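Local coordinates for protein acyl-coenzyme A oxidase acox-1.1 (Caenorhabditis elegans, PDB 5K3H) that catalyses the FAD-dependent, oxygen-consuming desaturation of acyl-CoA to (2E)-enoyl-CoA, the first step of peroxisomal beta-oxidation, releasing hydrogen peroxide, at residues R77-L82 and E109-A114. Residues are numbered along the deposited sequence; the frame is centred on the assembly and turned at random.
Sequences RKLTVL and EGNPMA
L79, on helix 68-85, meets the turn N111-A114 through its two methyl groups, a compact example of a helix side chain seated on a loop turn braced by an Asx turn. Its CB points at the turn but makes no contact there, and CG, anti to the backbone N (chi1 -165°), carries the branch across. CD1 comes only to 4.1 Å from OD1 of N111. CD2 goes deeper: it lies 3.8 Å from the same OD1, 3.9 Å from P112 CD and 3.8 Å from M113 CG, with the sulfur of the bent M113 chain also beside it. The side chains of L79 and N111 cross at about a right angle. OD1 of N111 meanwhile accepts the backbone N of M113 at 2.8 Å, with the N-H above the carbonyl plane, making the Asx turn; the A114 N to N111 O bond, 3.2 Å, closes the type I beta turn that leads into helix 114-127. Replacing N111 by alanine removes OD1, which would probably leave M113 N without this acceptor and open a gap beside the leucine methyls. From the second subunit, L662 packs on P112 and M665 on M113, bringing the loop into the dimer interface. Because no hydrogen bond crosses between the segments, their association rests on van der Waals contact, mostly between apolar groups, while the polar atom that L79 touches, N111 OD1, is already engaged by M113 N within its own turn.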
ATOM      1  N   ARG B  77     -27.819  12.030  -1.931  1.00 28.37           N
ATOM      2  CA  ARG B  77     -29.006  11.807  -1.114  1.00 30.05           C
ATOM      3  C   ARG B  77     -28.786  12.243   0.335  1.00 30.06           C
ATOM      4  O   ARG B  77     -29.489  13.126   0.844  1.00 27.90           O
ATOM      5  CB  ARG B  77     -29.393  10.330  -1.180  1.00 31.03           C
ATOM      6  CG  ARG B  77     -30.752  10.010  -0.587  1.00 32.84           C
ATOM      7  CD  ARG B  77     -30.998   8.504  -0.527  1.00 32.55           C
ATOM      8  NE  ARG B  77     -30.126   7.805   0.409  1.00 32.29           N
ATOM      9  CZ  ARG B  77     -30.242   7.884   1.738  1.00 32.49           C
ATOM     10  NH1 ARG B  77     -31.179   8.642   2.294  1.00 31.20           N
ATOM     11  NH2 ARG B  77     -29.407   7.214   2.519  1.00 34.18           N
ATOM     12  N   LYS B  78     -27.793  11.636   1.008  1.00 29.36           N
ATOM     13  CA  LYS B  78     -27.514  11.954   2.413  1.00 29.72           C
ATOM     14  C   LYS B  78     -27.120  13.408   2.594  1.00 29.26           C
ATOM     15  O   LYS B  78     -27.466  14.031   3.609  1.00 27.69           O
ATOM     16  CB  LYS B  78     -26.406  11.049   2.950  1.00 30.37           C
ATOM     17  CG  LYS B  78     -26.808   9.607   2.974  1.00 32.10           C
ATOM     18  CD  LYS B  78     -25.870   8.771   3.797  1.00 33.27           C
ATOM     19  CE  LYS B  78     -24.640   8.444   2.969  1.00 35.95           C
ATOM     20  NZ  LYS B  78     -23.887   7.302   3.548  1.00 37.97           N
ATOM     21  N   LEU B  79     -26.403  13.972   1.624  1.00 29.04           N
ATOM     22  CA  LEU B  79     -25.973  15.356   1.751  1.00 29.96           C
ATOM     23  C   LEU B  79     -27.170  16.303   1.836  1.00 29.32           C
ATOM     24  O   LEU B  79     -27.192  17.207   2.681  1.00 28.30           O
ATOM     25  CB  LEU B  79     -25.062  15.708   0.575  1.00 30.89           C
ATOM     26  CG  LEU B  79     -24.193  16.959   0.613  1.00 32.93           C
ATOM     27  CD1 LEU B  79     -23.359  16.999   1.880  1.00 32.24           C
ATOM     28  CD2 LEU B  79     -23.288  16.926  -0.604  1.00 34.08           C
ATOM     29  N   THR B  80     -28.192  16.100   0.994  1.00 31.68           N
ATOM     30  CA  THR B  80     -29.361  16.976   1.050  1.00 32.33           C
ATOM     31  C   THR B  80     -30.112  16.814   2.370  1.00 30.74           C
ATOM     32  O   THR B  80     -30.575  17.806   2.951  1.00 30.13           O
ATOM     33  CB  THR B  80     -30.293  16.725  -0.138  1.00 34.01           C
ATOM     34  OG1 THR B  80     -30.726  15.369  -0.126  1.00 36.37           O
ATOM     35  CG2 THR B  80     -29.622  17.039  -1.466  1.00 34.33           C
ATOM     36  N   VAL B  81     -30.241  15.580   2.871  1.00 31.56           N
ATOM     37  CA  VAL B  81     -30.869  15.397   4.178  1.00 31.09           C
ATOM     38  C   VAL B  81     -30.079  16.116   5.267  1.00 31.89           C
ATOM     39  O   VAL B  81     -30.665  16.725   6.169  1.00 31.01           O
ATOM     40  CB  VAL B  81     -31.023  13.903   4.494  1.00 30.59           C
ATOM     41  CG1 VAL B  81     -31.676  13.729   5.852  1.00 31.18           C
ATOM     42  CG2 VAL B  81     -31.825  13.221   3.402  1.00 30.49           C
ATOM     43  N   LEU B  82     -28.739  16.070   5.198  1.00 30.85           N
ATOM     44  CA  LEU B  82     -27.915  16.779   6.181  1.00 32.37           C
ATOM     45  C   LEU B  82     -28.222  18.273   6.203  1.00 33.87           C
ATOM     46  O   LEU B  82     -28.527  18.830   7.259  1.00 35.55           O
ATOM     47  CB  LEU B  82     -26.423  16.577   5.903  1.00 32.65           C
ATOM     48  CG  LEU B  82     -25.687  15.351   6.454  1.00 32.80           C
ATOM     49  CD1 LEU B  82     -24.179  15.455   6.094  1.00 33.34           C
ATOM     50  CD2 LEU B  82     -25.901  15.125   7.960  1.00 32.21           C
ATOM     51  N   GLU B 109     -14.958   8.110   1.645  1.00 20.00           N
ATOM     52  CA  GLU B 109     -14.773   7.970   0.204  1.00 19.97           C
ATOM     53  C   GLU B 109     -15.118   9.233  -0.586  1.00 20.48           C
ATOM     54  O   GLU B 109     -14.913   9.238  -1.808  1.00 20.46           O
ATOM     55  CB  GLU B 109     -15.579   6.785  -0.323  1.00 20.55           C
ATOM     56  CG  GLU B 109     -15.234   5.461   0.378  1.00 21.09           C
ATOM     57  CD  GLU B 109     -15.799   4.218  -0.310  1.00 21.12           C
ATOM     58  OE1 GLU B 109     -15.973   4.267  -1.547  1.00 20.59           O
ATOM     59  OE2 GLU B 109     -16.062   3.199   0.376  1.00 21.62           O
ATOM     60  N   GLY B 110     -15.571  10.300   0.071  1.00 21.90           N
ATOM     61  CA  GLY B 110     -15.862  11.572  -0.561  1.00 22.21           C
ATOM     62  C   GLY B 110     -17.346  11.926  -0.549  1.00 22.36           C
ATOM     63  O   GLY B 110     -18.212  11.141  -0.150  1.00 22.34           O
ATOM     64  N   ASN B 111     -17.622  13.156  -0.988  1.00 23.39           N
ATOM     65  CA  ASN B 111     -18.987  13.597  -1.249  1.00 23.92           C
ATOM     66  C   ASN B 111     -18.928  14.755  -2.238  1.00 24.05           C
ATOM     67  O   ASN B 111     -17.850  15.300  -2.497  1.00 23.63           O
ATOM     68  CB  ASN B 111     -19.720  13.985   0.056  1.00 23.31           C
ATOM     69  CG  ASN B 111     -19.197  15.267   0.667  1.00 24.15           C
ATOM     70  OD1 ASN B 111     -19.663  16.357   0.341  1.00 24.22           O
ATOM     71  ND2 ASN B 111     -18.209  15.143   1.556  1.00 25.01           N
ATOM     72  N   PRO B 112     -20.061  15.119  -2.855  1.00 25.73           N
ATOM     73  CA  PRO B 112     -20.044  16.168  -3.902  1.00 26.43           C
ATOM     74  C   PRO B 112     -19.625  17.541  -3.425  1.00 27.62           C
ATOM     75  O   PRO B 112     -19.405  18.433  -4.265  1.00 28.35           O
ATOM     76  CB  PRO B 112     -21.493  16.197  -4.391  1.00 25.96           C
ATOM     77  CG  PRO B 112     -22.004  14.802  -4.118  1.00 25.46           C
ATOM     78  CD  PRO B 112     -21.353  14.399  -2.833  1.00 26.29           C
ATOM     79  N   MET B 113     -19.577  17.771  -2.115  1.00 25.36           N
ATOM     80  CA  MET B 113     -19.206  19.070  -1.575  1.00 25.07           C
ATOM     81  C   MET B 113     -17.986  18.970  -0.678  1.00 24.27           C
ATOM     82  O   MET B 113     -17.767  19.841   0.172  1.00 22.87           O
ATOM     83  CB  MET B 113     -20.393  19.691  -0.838  1.00 26.18           C
ATOM     84  CG  MET B 113     -21.485  20.085  -1.791  1.00 28.28           C
ATOM     85  SD  MET B 113     -22.884  20.889  -1.003  1.00 31.64           S
ATOM     86  CE  MET B 113     -22.140  22.347  -0.272  1.00 29.53           C
ATOM     87  N   ALA B 114     -17.190  17.924  -0.869  1.00 23.16           N
ATOM     88  CA  ALA B 114     -15.988  17.714  -0.071  1.00 23.37           C
ATOM     89  C   ALA B 114     -15.020  18.894  -0.145  1.00 23.87           C
ATOM     90  O   ALA B 114     -14.459  19.309   0.868  1.00 24.78           O
ATOM     91  CB  ALA B 114     -15.292  16.428  -0.491  1.00 22.92           C
TER